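PlzA (Borrelia burgdorferi, PDB 7MIE) binds the bacterial second messenger cyclic di-GMP through a PilZ-type domain and probably acts as a receptor in signalling by this nucleotide. Local coordinates at residues A[58-63]-A[86-91]; A[80-85]-A[275-280]; A[96-101]-A[142-147]; A[50-55]-A[72-77]. All blocks are in the same frame, centred on the assembly; numbering follows the deposited sequence. Where two conformers were deposited one is given.

Contact 1 (A[58-63]-A[86-91]); sequences IEMRIG and DTVLPA
Met60 and Ile62 of segment 58-63 close on Val88 and Ala91 of segment 86-91, an apolar seam between a beta strand and the first turn of a helix. Van der Waals packing does all the work across it. Val88 CG1 is the shared methyl, turned away from the backbone N and toward the strand by a chi1 of 169°: it lies 3.9 Å from Met60 CE and equally 3.9 Å from Ile62 CD1. The thioether of Met60 is folded at its second and third torsions, which brings the terminal methyl round to the valine; a flexible, unbranched side chain suits such a filling role. Ile62 meets Ala91 twice, with CD1 3.8 Å from the methyl CB of Ala91 and CG2 3.7 Å from Ala91 O. The small alanine lets the helix come close to the branched isoleucine.

Polar chemistry keeps to the other face of the strand. There Glu59 and Arg61, two residues apart and so on one side, form a salt bridge, Arg61 NH2 to Glu59 OE2 at 3.0 Å; the oxygen lies in the guanidinium plane but is approached from 43° out of the carboxylate plane. Thr66 adds a further hydrogen bond to Glu59.

Helix 88-94 thus packs on the antiparallel sheet of the PilZN3 domain: strand 57-62 lies between strands 65-74 and 98-102, while Leu139 of strand 134-143 also touches Val88.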
loop_
_atom_site.group_PDB
_atom_site.type_symbol
_atom_site.label_atom_id
_atom_site.label_comp_id
_atom_site.label_asym_id
_atom_site.label_seq_id
_atom_site.Cartn_x
_atom_site.Cartn_y
_atom_site.Cartn_z
ATOM N N ILE A 58 -9.349 -3.111 -10.118
ATOM C CA ILE A 58 -10.600 -2.399 -10.077
ATOM C C ILE A 58 -10.816 -1.727 -11.444
ATOM O O ILE A 58 -9.882 -1.150 -11.968
ATOM C CB ILE A 58 -10.539 -1.348 -8.977
ATOM C CG1 ILE A 58 -11.903 -0.719 -8.771
ATOM C CG2 ILE A 58 -9.413 -0.315 -9.133
ATOM C CD1 ILE A 58 -12.057 -0.353 -7.316
ATOM N N GLU A 59 -12.073 -1.684 -11.883
ATOM C CA GLU A 59 -12.427 -1.016 -13.138
ATOM C C GLU A 59 -12.939 0.393 -12.871
ATOM O O GLU A 59 -13.810 0.603 -12.007
ATOM C CB GLU A 59 -13.508 -1.849 -13.829
ATOM C CG GLU A 59 -13.725 -1.360 -15.254
ATOM C CD GLU A 59 -14.837 -2.076 -16.024
ATOM O OE1 GLU A 59 -15.422 -3.054 -15.495
ATOM O OE2 GLU A 59 -15.077 -1.666 -17.204
ATOM N N MET A 60 -12.415 1.386 -13.612
ATOM C CA MET A 60 -12.959 2.729 -13.578
ATOM C C MET A 60 -13.682 3.011 -14.898
ATOM O O MET A 60 -13.128 2.689 -15.941
ATOM C CB MET A 60 -11.801 3.719 -13.454
ATOM C CG MET A 60 -12.111 5.098 -14.021
ATOM S SD MET A 60 -12.897 6.097 -12.762
ATOM C CE MET A 60 -11.448 6.210 -11.696
ATOM N N ARG A 61 -14.892 3.585 -14.820
ATOM C CA ARG A 61 -15.638 3.997 -15.998
ATOM C C ARG A 61 -15.831 5.502 -15.985
ATOM O O ARG A 61 -16.214 6.097 -14.965
ATOM C CB ARG A 61 -17.066 3.461 -15.914
ATOM C CG ARG A 61 -17.244 2.093 -16.518
ATOM C CD ARG A 61 -17.345 2.205 -18.039
ATOM N NE ARG A 61 -17.220 0.794 -17.916
ATOM C CZ ARG A 61 -18.221 -0.070 -17.975
ATOM N NH1 ARG A 61 -19.443 0.348 -18.272
ATOM N NH2 ARG A 61 -17.967 -1.352 -17.798
ATOM N N ILE A 62 -15.576 6.112 -17.154
ATOM C CA ILE A 62 -15.739 7.551 -17.332
ATOM C C ILE A 62 -16.521 7.720 -18.622
ATOM O O ILE A 62 -15.940 7.686 -19.708
ATOM C CB ILE A 62 -14.379 8.267 -17.375
ATOM C CG1 ILE A 62 -13.525 7.953 -16.128
ATOM C CG2 ILE A 62 -14.594 9.790 -17.510
ATOM C CD1 ILE A 62 -12.042 8.040 -16.376
ATOM N N GLY A 63 -17.848 7.814 -18.494
ATOM C CA GLY A 63 -18.710 7.633 -19.651
ATOM C C GLY A 63 -18.584 6.203 -20.175
ATOM O O GLY A 63 -18.778 5.239 -19.427
ATOM N N ASP A 86 -1.366 9.069 -18.499
ATOM C CA ASP A 86 -1.997 9.432 -19.770
ATOM C C ASP A 86 -3.155 8.494 -20.106
ATOM O O ASP A 86 -3.402 8.219 -21.281
ATOM C CB ASP A 86 -0.985 9.450 -20.932
ATOM C CG ASP A 86 -1.389 10.441 -22.022
ATOM O OD1 ASP A 86 -2.402 11.159 -21.822
ATOM O OD2 ASP A 86 -0.681 10.509 -23.067
ATOM N N THR A 87 -3.850 7.963 -19.086
ATOM C CA THR A 87 -5.048 7.141 -19.271
ATOM C C THR A 87 -6.223 7.817 -18.544
ATOM O O THR A 87 -6.873 8.723 -19.104
ATOM C CB THR A 87 -4.800 5.654 -18.930
ATOM O OG1 THR A 87 -4.518 5.509 -17.532
ATOM C CG2 THR A 87 -3.629 5.053 -19.685
ATOM N N VAL A 88 -6.407 7.478 -17.258
ATOM C CA VAL A 88 -7.575 7.876 -16.491
ATOM C C VAL A 88 -7.504 9.364 -16.162
ATOM O O VAL A 88 -8.521 10.046 -16.148
ATOM C CB VAL A 88 -7.727 6.967 -15.252
ATOM C CG1 VAL A 88 -8.770 7.484 -14.266
ATOM C CG2 VAL A 88 -8.137 5.560 -15.731
ATOM N N LEU A 89 -6.299 9.878 -15.901
ATOM C CA LEU A 89 -6.212 11.206 -15.303
ATOM C C LEU A 89 -6.731 12.246 -16.305
ATOM O O LEU A 89 -7.625 13.013 -15.965
ATOM C CB LEU A 89 -4.785 11.505 -14.800
ATOM C CG LEU A 89 -4.633 12.819 -14.008
ATOM C CD1 LEU A 89 -5.624 12.926 -12.860
ATOM C CD2 LEU A 89 -3.203 13.034 -13.521
ATOM N N PRO A 90 -6.265 12.265 -17.576
ATOM C CA PRO A 90 -6.840 13.173 -18.561
ATOM C C PRO A 90 -8.312 12.879 -18.900
ATOM O O PRO A 90 -9.084 13.809 -19.177
ATOM C CB PRO A 90 -5.883 13.096 -19.774
ATOM C CG PRO A 90 -5.069 11.838 -19.584
ATOM C CD PRO A 90 -5.135 11.482 -18.111
ATOM N N ALA A 91 -8.699 11.594 -18.916
ATOM C CA ALA A 91 -10.101 11.263 -19.166
ATOM C C ALA A 91 -10.992 11.870 -18.086
ATOM O O ALA A 91 -12.093 12.345 -18.366
ATOM C CB ALA A 91 -10.327 9.769 -19.274
#

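Contact 2 (A[80-85]-A[275-280]); sequences KLIFQE and YTMLIH
Ile82 reaches from strand 78-84 to Met277 and His280 of the C-terminal helix 273-283, making a strand-to-helix contact that joins the N-terminal antiparallel sheet to the last helix of the chain. A single methyl, Ile82 CD1, carries it. The close part is at the histidine: CD1 stands 3.7 Å from His280 CE1 and 4.0 Å from His280 ND1, meeting the ring obliquely as the two side chains come from opposite directions. His280 CG lies anti to the backbone N (chi1 -175°), which sends the imidazole out from the helix toward the strand. An imidazole suits this buried place because it can offer carbon to the isoleucine and nitrogen to a polar partner; NE2 is hydrogen-bonded to Ile71 O in strand 65-74, a bond that helps to fix the turn of the ring.

Packing is looser at Met277, about one helical turn earlier. Its thioether bends at the second torsion (chi2 -52°) and brings the sulfur toward the sheet, yet both this methionine and Ile82 remain partly exposed. Tyr129 of strand 119-131 touches both of them and covers part of this side. Farther from the contact, Tyr275 turns toward the cyclic di-GMP-binding half, where its OH is hydrogen-bonded to Ser207 O; Ser207 is itself a ligand-binding residue, and its side chain is about 11 Å from that of His280. On the looser flank, the nearest approach is Met277 SD to Ile82 CD1, 4.2 Å.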
loop_
_atom_site.group_PDB
_atom_site.type_symbol
_atom_site.label_atom_id
_atom_site.label_comp_id
_atom_site.label_asym_id
_atom_site.label_seq_id
_atom_site.Cartn_x
_atom_site.Cartn_y
_atom_site.Cartn_z
ATOM N N LYS A 80 -7.167 5.075 -2.893
ATOM C CA LYS A 80 -6.133 5.529 -3.809
ATOM C C LYS A 80 -5.880 4.423 -4.830
ATOM O O LYS A 80 -5.692 3.264 -4.471
ATOM C CB LYS A 80 -4.822 5.865 -3.095
ATOM C CG LYS A 80 -4.905 7.109 -2.227
ATOM C CD LYS A 80 -3.562 7.518 -1.613
ATOM C CE LYS A 80 -3.785 8.449 -0.447
ATOM N NZ LYS A 80 -2.485 8.727 0.215
ATOM N N LEU A 81 -5.857 4.832 -6.104
ATOM C CA LEU A 81 -5.736 3.874 -7.202
ATOM C C LEU A 81 -4.535 4.227 -8.068
ATOM O O LEU A 81 -4.259 5.417 -8.293
ATOM C CB LEU A 81 -6.994 3.878 -8.086
ATOM C CG LEU A 81 -8.345 3.546 -7.435
ATOM C CD1 LEU A 81 -9.409 3.315 -8.539
ATOM C CD2 LEU A 81 -8.222 2.264 -6.583
ATOM N N ILE A 82 -3.871 3.170 -8.581
ATOM C CA ILE A 82 -2.748 3.320 -9.506
ATOM C C ILE A 82 -3.222 3.011 -10.922
ATOM O O ILE A 82 -3.820 1.946 -11.194
ATOM C CB ILE A 82 -1.608 2.348 -9.127
ATOM C CG1 ILE A 82 -0.984 2.730 -7.773
ATOM C CG2 ILE A 82 -0.552 2.275 -10.250
ATOM C CD1 ILE A 82 -0.220 1.533 -7.142
ATOM N N PHE A 83 -2.888 3.958 -11.824
ATOM C CA PHE A 83 -3.082 3.748 -13.260
ATOM C C PHE A 83 -1.819 4.136 -14.015
ATOM O O PHE A 83 -1.031 4.970 -13.563
ATOM C CB PHE A 83 -4.234 4.637 -13.763
ATOM C CG PHE A 83 -5.613 4.266 -13.269
ATOM C CD1 PHE A 83 -6.311 3.200 -13.830
ATOM C CD2 PHE A 83 -6.174 4.964 -12.201
ATOM C CE1 PHE A 83 -7.570 2.857 -13.342
ATOM C CE2 PHE A 83 -7.426 4.612 -11.719
ATOM C CZ PHE A 83 -8.121 3.577 -12.304
ATOM N N GLN A 84 -1.701 3.614 -15.243
ATOM C CA GLN A 84 -0.647 4.131 -16.119
ATOM C C GLN A 84 -0.892 5.613 -16.397
ATOM O O GLN A 84 -2.024 6.063 -16.441
ATOM C CB GLN A 84 -0.680 3.451 -17.490
ATOM C CG GLN A 84 -0.368 1.972 -17.413
ATOM C CD GLN A 84 -0.441 1.325 -18.782
ATOM O OE1 GLN A 84 -1.371 1.548 -19.564
ATOM N NE2 GLN A 84 0.551 0.511 -19.077
ATOM N N GLU A 85 0.179 6.360 -16.622
ATOM C CA GLU A 85 0.056 7.773 -16.965
ATOM C C GLU A 85 -0.684 7.918 -18.300
ATOM O O GLU A 85 -0.609 7.012 -19.135
ATOM C CB GLU A 85 1.452 8.384 -17.011
ATOM C CG GLU A 85 1.496 9.870 -17.291
ATOM C CD GLU A 85 2.924 10.405 -17.382
ATOM O OE1 GLU A 85 3.343 11.160 -16.448
ATOM O OE2 GLU A 85 3.643 10.003 -18.336
ATOM N N TYR A 275 10.409 2.624 -2.355
ATOM C CA TYR A 275 10.386 1.450 -1.483
ATOM C C TYR A 275 8.938 0.981 -1.303
ATOM O O TYR A 275 8.646 -0.214 -1.376
ATOM C CB TYR A 275 10.980 1.764 -0.104
ATOM C CG TYR A 275 10.876 0.565 0.819
ATOM C CD1 TYR A 275 11.740 -0.512 0.663
ATOM C CD2 TYR A 275 9.862 0.437 1.765
ATOM C CE1 TYR A 275 11.654 -1.654 1.454
ATOM C CE2 TYR A 275 9.774 -0.682 2.587
ATOM C CZ TYR A 275 10.647 -1.751 2.411
ATOM O OH TYR A 275 10.614 -2.882 3.181
ATOM N N THR A 276 8.052 1.915 -0.942
ATOM C CA THR A 276 6.663 1.568 -0.712
ATOM C C THR A 276 6.089 0.838 -1.930
ATOM O O THR A 276 5.384 -0.180 -1.810
ATOM C CB THR A 276 5.839 2.822 -0.402
ATOM O OG1 THR A 276 6.429 3.372 0.783
ATOM C CG2 THR A 276 4.404 2.427 -0.105
ATOM N N MET A 277 6.402 1.359 -3.130
ATOM C CA MET A 277 5.877 0.728 -4.346
ATOM C C MET A 277 6.541 -0.636 -4.635
ATOM O O MET A 277 5.904 -1.531 -5.191
ATOM C CB MET A 277 6.066 1.649 -5.562
ATOM C CG MET A 277 5.162 2.871 -5.597
ATOM S SD MET A 277 3.416 2.509 -5.395
ATOM C CE MET A 277 2.637 4.133 -5.427
ATOM N N LEU A 278 7.799 -0.845 -4.224
ATOM C CA LEU A 278 8.428 -2.164 -4.334
ATOM C C LEU A 278 7.644 -3.198 -3.507
ATOM O O LEU A 278 7.431 -4.334 -3.948
ATOM C CB LEU A 278 9.881 -2.056 -3.838
ATOM C CG LEU A 278 10.632 -3.350 -3.515
ATOM C CD1 LEU A 278 11.113 -3.978 -4.816
ATOM C CD2 LEU A 278 11.860 -3.049 -2.656
ATOM N N ILE A 279 7.259 -2.819 -2.286
ATOM C CA ILE A 279 6.477 -3.726 -1.445
ATOM C C ILE A 279 5.075 -3.929 -2.021
ATOM O O ILE A 279 4.590 -5.069 -2.125
ATOM C CB ILE A 279 6.425 -3.222 0.012
ATOM C CG1 ILE A 279 7.850 -3.061 0.573
ATOM C CG2 ILE A 279 5.584 -4.179 0.888
ATOM C CD1 ILE A 279 8.669 -4.360 0.605
ATOM N N HIS A 280 4.433 -2.840 -2.435
ATOM C CA HIS A 280 3.124 -2.973 -3.059
ATOM C C HIS A 280 3.180 -3.912 -4.276
ATOM O O HIS A 280 2.319 -4.782 -4.400
ATOM C CB HIS A 280 2.619 -1.571 -3.446
ATOM C CG HIS A 280 1.222 -1.645 -3.982
ATOM N ND1 HIS A 280 0.976 -1.791 -5.345
ATOM C CD2 HIS A 280 0.025 -1.572 -3.366
ATOM C CE1 HIS A 280 -0.334 -1.791 -5.539
ATOM N NE2 HIS A 280 -0.927 -1.679 -4.357
#

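Contact 3 (A[96-101]-A[142-147]); sequences KNLGSI and EFLSPA
Leu98 crosses Leu144, and Ile101 crosses Phe143, each pair at about a right angle. These two crossings, one between exposed residues and one buried, make up the contact between segments 96-101 and 142-147. In the outer pair Leu98 CD2 meets Leu144 CD1 at 3.8 Å, methyl against methyl, and each leucine shelters part of the other's apolar surface.

The inner pair is an aliphatic methyl against an aromatic ring. Ile101 CD1 lies 3.8 Å from Phe143 CE1 and 4.0 Å from Phe143 CZ, an oblique approach. Ile101 CG1 sits between the backbone N and the carbonyl carbon (chi1 59°), a setting that directs CD1 toward the phenylalanine. One face of the ring is taken within segment 142-147 itself: Ala147 CB stands 4.2 Å above the plane, over the ring centre, as the chain folds back after the strand. A flat, wide ring suits a place where it must meet both.

Strands 98-102 and 134-143 are not paired directly; strand 119-131 runs antiparallel to both, and its Lys122 touches Leu98 and Leu144. Leu79 of strand 78-84 packs on both Ile101 and Phe143.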
loop_
_atom_site.group_PDB
_atom_site.type_symbol
_atom_site.label_atom_id
_atom_site.label_comp_id
_atom_site.label_asym_id
_atom_site.label_seq_id
_atom_site.Cartn_x
_atom_site.Cartn_y
_atom_site.Cartn_z
ATOM N N LYS A 96 -15.058 16.545 -15.805
ATOM C CA LYS A 96 -15.202 17.385 -14.628
ATOM C C LYS A 96 -14.751 16.592 -13.393
ATOM O O LYS A 96 -15.268 16.800 -12.307
ATOM C CB LYS A 96 -16.638 17.923 -14.485
ATOM C CG LYS A 96 -17.180 18.699 -15.706
ATOM C CD LYS A 96 -16.350 19.927 -16.057
ATOM C CE LYS A 96 -16.848 20.787 -17.213
ATOM N NZ LYS A 96 -17.208 19.986 -18.414
ATOM N N ASN A 97 -13.772 15.718 -13.596
ATOM C CA ASN A 97 -13.141 14.950 -12.513
ATOM C C ASN A 97 -14.108 14.033 -11.760
ATOM O O ASN A 97 -13.880 13.706 -10.581
ATOM C CB ASN A 97 -12.360 15.869 -11.577
ATOM C CG ASN A 97 -11.041 16.287 -12.180
ATOM O OD1 ASN A 97 -10.480 17.325 -11.807
ATOM N ND2 ASN A 97 -10.542 15.533 -13.124
ATOM N N LEU A 98 -15.109 13.504 -12.468
ATOM C CA LEU A 98 -16.030 12.513 -11.942
ATOM C C LEU A 98 -15.894 11.232 -12.746
ATOM O O LEU A 98 -15.658 11.247 -13.947
ATOM C CB LEU A 98 -17.467 13.025 -12.118
ATOM C CG LEU A 98 -17.806 14.326 -11.390
ATOM C CD1 LEU A 98 -19.195 14.825 -11.799
ATOM C CD2 LEU A 98 -17.730 14.145 -9.887
ATOM N N GLY A 99 -16.117 10.109 -12.074
ATOM C CA GLY A 99 -16.182 8.813 -12.732
ATOM C C GLY A 99 -16.893 7.818 -11.823
ATOM O O GLY A 99 -17.580 8.210 -10.877
ATOM N N SER A 100 -16.778 6.530 -12.147
ATOM C CA SER A 100 -17.412 5.515 -11.320
ATOM C C SER A 100 -16.493 4.302 -11.266
ATOM O O SER A 100 -15.803 4.004 -12.236
ATOM C CB SER A 100 -18.788 5.140 -11.859
ATOM O OG SER A 100 -19.604 6.290 -12.063
ATOM N N ILE A 101 -16.490 3.585 -10.136
ATOM C CA ILE A 101 -15.632 2.434 -10.005
ATOM C C ILE A 101 -16.442 1.239 -9.532
ATOM O O ILE A 101 -17.444 1.405 -8.793
ATOM C CB ILE A 101 -14.468 2.662 -9.020
ATOM C CG1 ILE A 101 -14.976 3.005 -7.614
ATOM C CG2 ILE A 101 -13.543 3.751 -9.592
ATOM C CD1 ILE A 101 -13.835 3.339 -6.651
ATOM N N GLU A 142 -12.738 10.072 -3.984
ATOM C CA GLU A 142 -13.717 10.073 -2.909
ATOM C C GLU A 142 -15.032 9.457 -3.392
ATOM O O GLU A 142 -15.528 9.785 -4.469
ATOM C CB GLU A 142 -13.951 11.523 -2.478
ATOM C CG GLU A 142 -15.029 11.630 -1.397
ATOM C CD GLU A 142 -15.104 13.005 -0.766
ATOM O OE1 GLU A 142 -16.148 13.658 -0.922
ATOM O OE2 GLU A 142 -14.109 13.411 -0.130
ATOM N N PHE A 143 -15.622 8.579 -2.568
ATOM C CA PHE A 143 -16.937 8.000 -2.792
ATOM C C PHE A 143 -18.009 9.083 -2.660
ATOM O O PHE A 143 -18.087 9.764 -1.652
ATOM C CB PHE A 143 -17.156 6.854 -1.796
ATOM C CG PHE A 143 -16.339 5.625 -2.138
ATOM C CD1 PHE A 143 -16.696 4.802 -3.205
ATOM C CD2 PHE A 143 -15.192 5.324 -1.424
ATOM C CE1 PHE A 143 -15.937 3.685 -3.531
ATOM C CE2 PHE A 143 -14.423 4.209 -1.737
ATOM C CZ PHE A 143 -14.806 3.392 -2.796
ATOM N N LEU A 144 -18.835 9.252 -3.683
ATOM C CA LEU A 144 -19.921 10.224 -3.632
ATOM C C LEU A 144 -21.217 9.634 -3.051
ATOM O O LEU A 144 -22.150 10.365 -2.734
ATOM C CB LEU A 144 -20.117 10.832 -5.024
ATOM C CG LEU A 144 -18.979 11.761 -5.466
ATOM C CD1 LEU A 144 -19.236 12.328 -6.851
ATOM C CD2 LEU A 144 -18.751 12.899 -4.462
ATOM N N SER A 145 -21.303 8.317 -2.970
ATOM C CA SER A 145 -22.343 7.697 -2.167
ATOM C C SER A 145 -21.660 6.679 -1.264
ATOM O O SER A 145 -20.499 6.362 -1.490
ATOM C CB SER A 145 -23.385 7.044 -3.025
ATOM O OG SER A 145 -22.813 5.977 -3.763
ATOM N N PRO A 146 -22.341 6.171 -0.215
ATOM C CA PRO A 146 -21.758 5.160 0.676
ATOM C C PRO A 146 -21.009 4.009 -0.002
ATOM O O PRO A 146 -21.549 3.302 -0.852
ATOM C CB PRO A 146 -22.979 4.650 1.480
ATOM C CG PRO A 146 -24.209 5.343 0.872
ATOM C CD PRO A 146 -23.681 6.603 0.223
ATOM N N ALA A 147 -19.745 3.814 0.406
ATOM C CA ALA A 147 -19.064 2.559 0.172
ATOM C C ALA A 147 -19.853 1.441 0.851
ATOM O O ALA A 147 -20.597 1.681 1.805
ATOM C CB ALA A 147 -17.661 2.636 0.729
#

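Contact 4 (A[50-55]-A[72-77]); sequences SFLNLR and YSISMD
A Schellman motif ends helix 46-52 where it packs on the antiparallel sheet of the PilZN3 domain, and the two leucines beside it, Leu52 and Leu54, meet Ile74 near the end of strand 65-74. Asn53 is the C-prime residue of the motif: its positive phi (54°) turns the chain out of the helix, with Leu54 N bonded to Asn49 O and a weak bond of 3.2 Å from Asn53 N to Ser50 O. Leu52 and Leu54, on either side of Asn53 in the sequence, both point their side chains toward Ile74. Asparagine suits the C-prime place, since it tolerates positive phi better than most residues, and its OD1 accepts a hydrogen bond from Asn106 N.

The contact itself is small, apolar and buried. Leu54 and Ile74 reach toward each other tip to tip, each with its CG or CG1 anti to the backbone N (chi1 176° and -171°), which points their ends at one another across the contact. The approach of Leu52 is looser, its CD1 lying 4.3 Å from Ile74 CG2. Branched aliphatic residues fit here because they pack methyl on methyl and ask for no polar partner.

Leu158 of helix 149-164 packs against Leu52 from outside the two segments, and Leu103 touches Leu54. On the strand, Tyr72 and Ser73 both face Lys80 in a classic beta bulge, shortly before Ile74. The closest meeting across the contact is that of the two side-chain ends, Leu54 CD2 to Ile74 CD1 at 3.9 Å.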
loop_
_atom_site.group_PDB
_atom_site.type_symbol
_atom_site.label_atom_id
_atom_site.label_comp_id
_atom_site.label_asym_id
_atom_site.label_seq_id
_atom_site.Cartn_x
_atom_site.Cartn_y
_atom_site.Cartn_z
ATOM N N SER A 50 -7.722 -10.272 1.556
ATOM C CA SER A 50 -8.406 -11.469 2.042
ATOM C C SER A 50 -9.422 -11.113 3.122
ATOM O O SER A 50 -10.585 -11.541 3.082
ATOM C CB SER A 50 -7.409 -12.442 2.599
ATOM O OG SER A 50 -6.800 -13.117 1.536
ATOM N N PHE A 51 -8.974 -10.342 4.122
ATOM C CA PHE A 51 -9.868 -9.915 5.192
ATOM C C PHE A 51 -11.070 -9.135 4.675
ATOM O O PHE A 51 -12.229 -9.387 5.064
ATOM C CB PHE A 51 -9.061 -9.110 6.231
ATOM C CG PHE A 51 -9.879 -8.484 7.334
ATOM C CD1 PHE A 51 -10.566 -9.279 8.258
ATOM C CD2 PHE A 51 -9.929 -7.107 7.509
ATOM C CE1 PHE A 51 -11.324 -8.682 9.266
ATOM C CE2 PHE A 51 -10.655 -6.518 8.541
ATOM C CZ PHE A 51 -11.358 -7.305 9.438
ATOM N N LEU A 52 -10.793 -8.142 3.784
ATOM C CA LEU A 52 -11.862 -7.280 3.291
ATOM C C LEU A 52 -12.702 -7.989 2.223
ATOM O O LEU A 52 -13.778 -7.493 1.931
ATOM C CB LEU A 52 -11.264 -6.004 2.666
ATOM C CG LEU A 52 -10.440 -5.097 3.585
ATOM C CD1 LEU A 52 -9.962 -3.854 2.774
ATOM C CD2 LEU A 52 -11.248 -4.604 4.792
ATOM N N ASN A 53 -12.230 -9.130 1.689
ATOM C CA ASN A 53 -12.864 -9.793 0.545
ATOM C C ASN A 53 -13.002 -8.778 -0.602
ATOM O O ASN A 53 -14.088 -8.576 -1.147
ATOM C CB ASN A 53 -14.274 -10.311 0.880
ATOM C CG ASN A 53 -14.787 -11.286 -0.175
ATOM O OD1 ASN A 53 -14.052 -11.700 -1.043
ATOM N ND2 ASN A 53 -16.040 -11.675 -0.072
ATOM N N LEU A 54 -11.869 -8.191 -0.963
ATOM C CA LEU A 54 -11.868 -7.173 -2.006
ATOM C C LEU A 54 -10.700 -7.474 -2.935
ATOM O O LEU A 54 -9.573 -7.655 -2.482
ATOM C CB LEU A 54 -11.812 -5.813 -1.273
ATOM C CG LEU A 54 -11.704 -4.582 -2.152
ATOM C CD1 LEU A 54 -13.004 -4.430 -2.937
ATOM C CD2 LEU A 54 -11.457 -3.365 -1.235
ATOM N N ARG A 55 -10.991 -7.680 -4.247
ATOM C CA ARG A 55 -9.952 -7.880 -5.251
ATOM C C ARG A 55 -9.162 -6.567 -5.383
ATOM O O ARG A 55 -9.711 -5.481 -5.233
ATOM C CB ARG A 55 -10.650 -8.063 -6.620
ATOM C CG ARG A 55 -9.837 -8.741 -7.701
ATOM C CD ARG A 55 -10.749 -9.046 -8.911
ATOM N NE ARG A 55 -11.983 -9.812 -8.627
ATOM C CZ ARG A 55 -12.821 -10.301 -9.563
ATOM N NH1 ARG A 55 -13.913 -10.975 -9.221
ATOM N NH2 ARG A 55 -12.567 -10.104 -10.847
ATOM N N TYR A 72 -4.036 1.001 -4.258
ATOM C CA TYR A 72 -2.845 1.240 -3.451
ATOM C C TYR A 72 -3.202 1.257 -1.954
ATOM O O TYR A 72 -2.520 0.599 -1.155
ATOM C CB TYR A 72 -2.269 2.605 -3.845
ATOM C CG TYR A 72 -1.201 3.125 -2.917
ATOM C CD1 TYR A 72 0.125 2.727 -3.060
ATOM C CD2 TYR A 72 -1.519 4.044 -1.924
ATOM C CE1 TYR A 72 1.117 3.240 -2.231
ATOM C CE2 TYR A 72 -0.544 4.563 -1.091
ATOM C CZ TYR A 72 0.771 4.156 -1.248
ATOM O OH TYR A 72 1.730 4.664 -0.421
ATOM N N SER A 73 -4.244 2.010 -1.592
ATOM C CA SER A 73 -4.675 2.064 -0.189
ATOM C C SER A 73 -6.157 2.370 -0.137
ATOM O O SER A 73 -6.725 2.827 -1.136
ATOM C CB SER A 73 -3.882 3.126 0.611
ATOM O OG SER A 73 -4.242 4.455 0.207
ATOM N N ILE A 74 -6.743 2.133 1.044
ATOM C CA ILE A 74 -8.161 2.379 1.245
ATOM C C ILE A 74 -8.362 3.182 2.519
ATOM O O ILE A 74 -7.625 2.990 3.493
ATOM C CB ILE A 74 -8.916 1.041 1.238
ATOM C CG1 ILE A 74 -10.435 1.261 1.231
ATOM C CG2 ILE A 74 -8.483 0.161 2.419
ATOM C CD1 ILE A 74 -11.200 0.003 0.781
ATOM N N SER A 75 -9.408 4.017 2.510
ATOM C CA SER A 75 -9.690 4.891 3.636
ATOM C C SER A 75 -11.191 4.812 3.915
ATOM O O SER A 75 -11.890 3.990 3.323
ATOM C CB SER A 75 -9.270 6.295 3.339
ATOM O OG SER A 75 -7.845 6.417 3.156
ATOM N N MET A 76 -11.696 5.598 4.891
ATOM C CA MET A 76 -13.099 5.416 5.252
ATOM C C MET A 76 -14.063 5.857 4.155
ATOM O O MET A 76 -15.152 5.272 4.013
ATOM C CB MET A 76 -13.435 6.234 6.506
ATOM C CG MET A 76 -12.857 5.588 7.755
ATOM S SD MET A 76 -13.269 3.844 8.031
ATOM C CE MET A 76 -15.049 3.825 7.817
ATOM N N ASP A 77 -13.686 6.910 3.425
ATOM C CA ASP A 77 -14.630 7.350 2.405
ATOM C C ASP A 77 -13.927 7.685 1.101
ATOM O O ASP A 77 -14.463 8.420 0.269
ATOM C CB ASP A 77 -15.570 8.449 2.899
ATOM C CG ASP A 77 -14.822 9.647 3.434
ATOM O OD1 ASP A 77 -13.808 10.028 2.816
ATOM O OD2 ASP A 77 -15.233 10.144 4.521
#

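How the contacts relate
All four contacts reach the same antiparallel sheet. Contacts 1 and 4 are buried, whereas contacts 2 and 3 are only partly so, and the leucine pair of contact 3 is exposed. Contacts 1 and 3 use neighbouring strands, with Arg61 N probably hydrogen-bonded to Ser100 O at 2.8 Å. Phe83, just beyond Ile82 of contact 2, packs its ring on Val88 and Met60 of contact 1, while strand 78-84 of contact 2 pairs with strand 65-74 of contact 4. Aliphatic packing dominates contacts 1 and 4; aromatic rings enter in contacts 2 and 3. Contact 2 alone brings in the C-terminal helix 273-283, far along the chain.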